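Lmo0547 protein (Listeria monocytogenes, PDB 4R9N) is a DeoR/SorC-family transcriptional regulator whose putative sugar-binding domain probably senses a carbohydrate to control DNA binding. Local coordinates at residues E13-E18 against A234-L239; Y115-V120 against T127-N132. All blocks are in the same frame, centred on the assembly; numbering follows the deposited sequence. Where two conformers were deposited one is given.

Contact 1: E13-E18 against A234-L239; sequences EKFGLE and ALNAGL
Phe15 ends helix 3-15 and lays its ring against Leu235 in the last turn of helix 228-236. Just before it, Lys14 folds its own CG over the centre of one ring face. Leu235 takes the opposite face. Leu235 CD1 lies 3.8 Å from the centroid of the Phe15 ring, only 10° off the ring normal, a well-centred CH-pi contact. Leu235 CB touches the same side at Phe15 CD1, 3.6 Å away. At the ring edge, in the ring plane, Asn236 OD1 approaches Phe15 CE1 to 3.5 Å, with the amide turned 39° from the ring. Gly16 then leaves the helix with positive phi. Leu17 meets Leu235, the two side chains at about a right angle. With CG anti to the carbonyl carbon (chi1 -54°), Leu17 CD2 meets Leu235 CD2 at 3.6 Å. Leu235 thus gives one methyl to the ring and the other to Leu17. Ile243 of strand 242-246 and Ile253 of helix 247-253 extend this apolar patch. Both helices end here, beside the edge of a probably Rossmann-like parallel sheet. No hydrogen bond crosses, so the two helix ends are joined by apolar packing, with an amide oxygen beside the weakly positive ring edge.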
# COMPACT_ATOMS: atom_id res chain seq x y z
N GLU A 13 12.24 -3.58 16.92
CA GLU A 13 12.03 -3.39 18.35
C GLU A 13 11.14 -2.18 18.59
O GLU A 13 10.21 -2.21 19.38
CB GLU A 13 13.40 -3.23 19.06
CG GLU A 13 14.31 -4.45 18.94
CD GLU A 13 15.81 -4.22 19.23
OE1 GLU A 13 16.27 -3.10 19.58
OE2 GLU A 13 16.57 -5.21 19.10
N LYS A 14 11.45 -1.07 17.92
CA LYS A 14 10.67 0.12 18.11
C LYS A 14 9.19 -0.09 17.79
O LYS A 14 8.30 0.21 18.60
CB LYS A 14 11.27 1.32 17.32
CG LYS A 14 10.53 2.64 17.47
CD LYS A 14 11.34 3.81 16.92
CE LYS A 14 10.58 5.10 16.90
NZ LYS A 14 10.77 5.88 18.11
N PHE A 15 8.91 -0.58 16.59
CA PHE A 15 7.53 -0.65 16.12
C PHE A 15 6.87 -2.01 16.31
O PHE A 15 5.71 -2.16 15.98
CB PHE A 15 7.48 -0.22 14.68
CG PHE A 15 7.92 1.19 14.48
CD1 PHE A 15 7.20 2.21 15.01
CD2 PHE A 15 9.06 1.50 13.77
CE1 PHE A 15 7.58 3.52 14.86
CE2 PHE A 15 9.47 2.80 13.63
CZ PHE A 15 8.71 3.82 14.15
N GLY A 16 7.57 -3.00 16.82
CA GLY A 16 6.99 -4.34 16.93
C GLY A 16 6.73 -4.98 15.57
O GLY A 16 5.69 -5.64 15.38
N LEU A 17 7.64 -4.80 14.59
CA LEU A 17 7.50 -5.46 13.31
C LEU A 17 7.95 -6.91 13.27
O LEU A 17 8.86 -7.36 13.97
CB LEU A 17 8.26 -4.68 12.22
CG LEU A 17 7.85 -3.19 12.15
CD1 LEU A 17 8.89 -2.36 11.43
CD2 LEU A 17 6.48 -3.03 11.52
N GLU A 18 7.34 -7.64 12.35
CA GLU A 18 7.82 -8.96 11.98
C GLU A 18 9.20 -8.84 11.30
O GLU A 18 10.15 -9.63 11.58
CB GLU A 18 6.76 -9.60 11.07
CG GLU A 18 7.08 -10.97 10.52
CD GLU A 18 6.03 -11.46 9.52
OE1 GLU A 18 4.88 -10.94 9.53
OE2 GLU A 18 6.35 -12.33 8.69
N ALA A 234 1.00 4.88 10.99
CA ALA A 234 0.58 3.58 10.57
C ALA A 234 1.27 2.45 11.34
O ALA A 234 0.64 1.42 11.68
CB ALA A 234 0.83 3.43 9.07
N LEU A 235 2.54 2.62 11.55
CA LEU A 235 3.38 1.64 12.26
C LEU A 235 2.96 1.52 13.71
O LEU A 235 2.77 0.41 14.18
CB LEU A 235 4.86 2.01 12.22
CG LEU A 235 5.55 1.83 10.90
CD1 LEU A 235 6.89 2.54 10.85
CD2 LEU A 235 5.67 0.35 10.54
N ASN A 236 2.71 2.66 14.36
CA ASN A 236 2.21 2.66 15.76
C ASN A 236 0.85 1.99 15.97
O ASN A 236 0.62 1.35 17.01
CB ASN A 236 2.16 4.11 16.32
CG ASN A 236 3.56 4.70 16.52
OD1 ASN A 236 4.55 3.97 16.61
ND2 ASN A 236 3.64 6.02 16.58
N ALA A 237 -0.02 2.09 14.96
CA ALA A 237 -1.32 1.47 14.98
C ALA A 237 -1.30 -0.01 14.64
O ALA A 237 -2.35 -0.65 14.63
CB ALA A 237 -2.24 2.18 14.00
N GLY A 238 -0.14 -0.57 14.30
CA GLY A 238 -0.06 -1.97 13.99
C GLY A 238 -0.68 -2.34 12.67
O GLY A 238 -1.17 -3.45 12.49
N LEU A 239 -0.73 -1.42 11.73
CA LEU A 239 -1.33 -1.74 10.43
C LEU A 239 -0.36 -2.54 9.54
O LEU A 239 -0.79 -3.09 8.53
CB LEU A 239 -1.67 -0.49 9.69
CG LEU A 239 -2.72 0.36 10.38
CD1 LEU A 239 -2.96 1.68 9.65
CD2 LEU A 239 -4.02 -0.47 10.47

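Contact 2: Y115-V120 against T127-N132; sequences YAPALV and TDLSKN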
# COMPACT_ATOMS: atom_id res chain seq x y z
N TYR A 115 -14.06 -5.03 -10.79
CA TYR A 115 -14.89 -4.36 -11.79
C TYR A 115 -15.63 -3.08 -11.22
O TYR A 115 -16.89 -3.10 -11.10
CB TYR A 115 -15.87 -5.44 -12.36
CG TYR A 115 -15.18 -6.57 -13.22
CD1 TYR A 115 -14.38 -6.25 -14.31
CD2 TYR A 115 -15.35 -7.91 -12.94
CE1 TYR A 115 -13.76 -7.23 -15.08
CE2 TYR A 115 -14.71 -8.91 -13.71
CZ TYR A 115 -13.91 -8.57 -14.77
OH TYR A 115 -13.25 -9.52 -15.56
N ALA A 116 -14.88 -2.01 -10.84
CA ALA A 116 -15.51 -0.84 -10.14
C ALA A 116 -14.53 0.31 -9.99
O ALA A 116 -13.31 0.07 -10.00
CB ALA A 116 -16.03 -1.26 -8.77
N PRO A 117 -15.02 1.55 -9.86
CA PRO A 117 -14.12 2.69 -9.56
C PRO A 117 -13.62 2.68 -8.10
O PRO A 117 -14.28 2.10 -7.24
CB PRO A 117 -15.03 3.93 -9.76
CG PRO A 117 -16.32 3.44 -10.18
CD PRO A 117 -16.44 1.98 -9.87
N ALA A 118 -12.49 3.32 -7.80
CA ALA A 118 -12.05 3.41 -6.42
C ALA A 118 -12.95 4.26 -5.53
O ALA A 118 -13.13 3.96 -4.34
CB ALA A 118 -10.64 4.00 -6.37
N LEU A 119 -13.41 5.39 -6.07
CA LEU A 119 -14.08 6.42 -5.26
C LEU A 119 -15.34 6.73 -6.01
O LEU A 119 -15.26 7.15 -7.16
CB LEU A 119 -13.22 7.71 -5.11
CG LEU A 119 -13.88 8.91 -4.37
CD1 LEU A 119 -14.33 8.50 -3.00
CD2 LEU A 119 -12.95 10.10 -4.26
N VAL A 120 -16.49 6.47 -5.37
CA VAL A 120 -17.79 6.78 -5.91
C VAL A 120 -18.48 7.71 -4.91
O VAL A 120 -18.95 7.29 -3.86
CB VAL A 120 -18.54 5.47 -6.10
CG1 VAL A 120 -19.90 5.67 -6.70
CG2 VAL A 120 -17.70 4.56 -7.03
N THR A 127 -23.33 2.14 -3.15
CA THR A 127 -24.04 1.05 -2.49
C THR A 127 -24.44 -0.09 -3.43
O THR A 127 -24.24 -1.24 -3.06
CB THR A 127 -25.28 1.55 -1.76
OG1 THR A 127 -24.93 2.67 -0.92
CG2 THR A 127 -25.90 0.43 -0.94
N ASP A 128 -25.01 0.22 -4.60
CA ASP A 128 -25.31 -0.79 -5.63
C ASP A 128 -24.09 -1.60 -6.10
O ASP A 128 -24.16 -2.81 -6.28
CB ASP A 128 -25.87 -0.11 -6.88
CG ASP A 128 -27.26 0.39 -6.71
OD1 ASP A 128 -27.83 0.17 -5.61
OD2 ASP A 128 -27.80 1.01 -7.68
N LEU A 129 -22.98 -0.91 -6.35
CA LEU A 129 -21.76 -1.55 -6.80
C LEU A 129 -21.21 -2.45 -5.71
O LEU A 129 -20.86 -3.60 -5.96
CB LEU A 129 -20.69 -0.52 -7.17
CG LEU A 129 -20.94 0.24 -8.46
CD1 LEU A 129 -20.10 1.50 -8.53
CD2 LEU A 129 -20.57 -0.64 -9.63
N SER A 130 -21.07 -1.91 -4.51
CA SER A 130 -20.56 -2.69 -3.40
C SER A 130 -21.32 -4.02 -3.25
O SER A 130 -20.71 -5.03 -2.88
CB SER A 130 -20.60 -1.89 -2.09
OG SER A 130 -19.56 -0.93 -2.09
N LYS A 131 -22.63 -4.02 -3.56
CA LYS A 131 -23.44 -5.25 -3.49
C LYS A 131 -23.56 -6.09 -4.80
O LYS A 131 -24.14 -7.16 -4.77
CB LYS A 131 -24.85 -4.92 -2.94
CG LYS A 131 -25.89 -4.59 -4.02
CD LYS A 131 -27.23 -4.19 -3.41
CE LYS A 131 -28.33 -4.14 -4.47
NZ LYS A 131 -29.71 -4.20 -3.88
N ASN A 132 -23.06 -5.64 -5.94
CA ASN A 132 -23.01 -6.57 -7.09
C ASN A 132 -22.16 -7.78 -6.70
O ASN A 132 -21.12 -7.63 -6.01
CB ASN A 132 -22.37 -5.89 -8.32
CG ASN A 132 -21.81 -6.91 -9.33
OD1 ASN A 132 -20.64 -7.23 -9.30
ND2 ASN A 132 -22.66 -7.43 -10.18
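Leu129 of helix 123-131 reaches back to Pro117 and Val120 in the loop that leads into that helix. The contact is apolar, and one methyl carries its closest approaches. Leu129 CD1 lies 3.9 Å from Pro117 CD, where the two side chains cross at about a right angle. The same Leu129 CD1 is 4.2 Å from Val120 CG2, a looser approach at a slant. Leu129 holds CG anti to its carbonyl carbon (chi1 -73°) with an extended second torsion, and this carries CD1 out to the loop. Val120 has CG1 anti to the backbone N (chi1 -178°), which leaves CG2 as the branch that meets the leucine. Ala116 also directs its CB toward the helix but stays a little farther off.

No hydrogen bond crosses between the segments; the polar links run within the helix or to other parts of the chain. Leu129 O accepts the backbone N of Asn132 at 3.0 Å, within the last turn. Asn132 is the N-cap of the next helix, its OD1 bonded to Ile135 N.

The arrangement is a loop that follows an edge strand of the parallel sheet within this chain, 110-111, and packs on the helix it leads into. The loop itself is tied by backbone bonds from Ala116 to Gly86, Ala118 to Ile205 and Val120 to His203. Leu129 and Ala116 both touch Ile135, so helix 133-143 packs against both the loop and helix 123-131.

How the contacts relate
Contact 1 and contact 2 lie on opposite sides of the chain's centre. Their centres are 32 Å apart, and their nearest atoms stay about 17 Å apart without touching. Along the chain, contact 2 is nested inside the long loop closed by 13-18 and 234-239. Contact 1 brings together regions near the two chain ends, next to strands 19-23 and 242-246 at one side of the parallel sheet. Contact 2 is local in sequence and follows strand 110-111 at the opposite edge. Both belong to the putative sugar-binding domain. Both are mainly apolar, and each centres on a helix leucine, Leu235 or Leu129. No sugar site is established here, so neither contact can be placed against one.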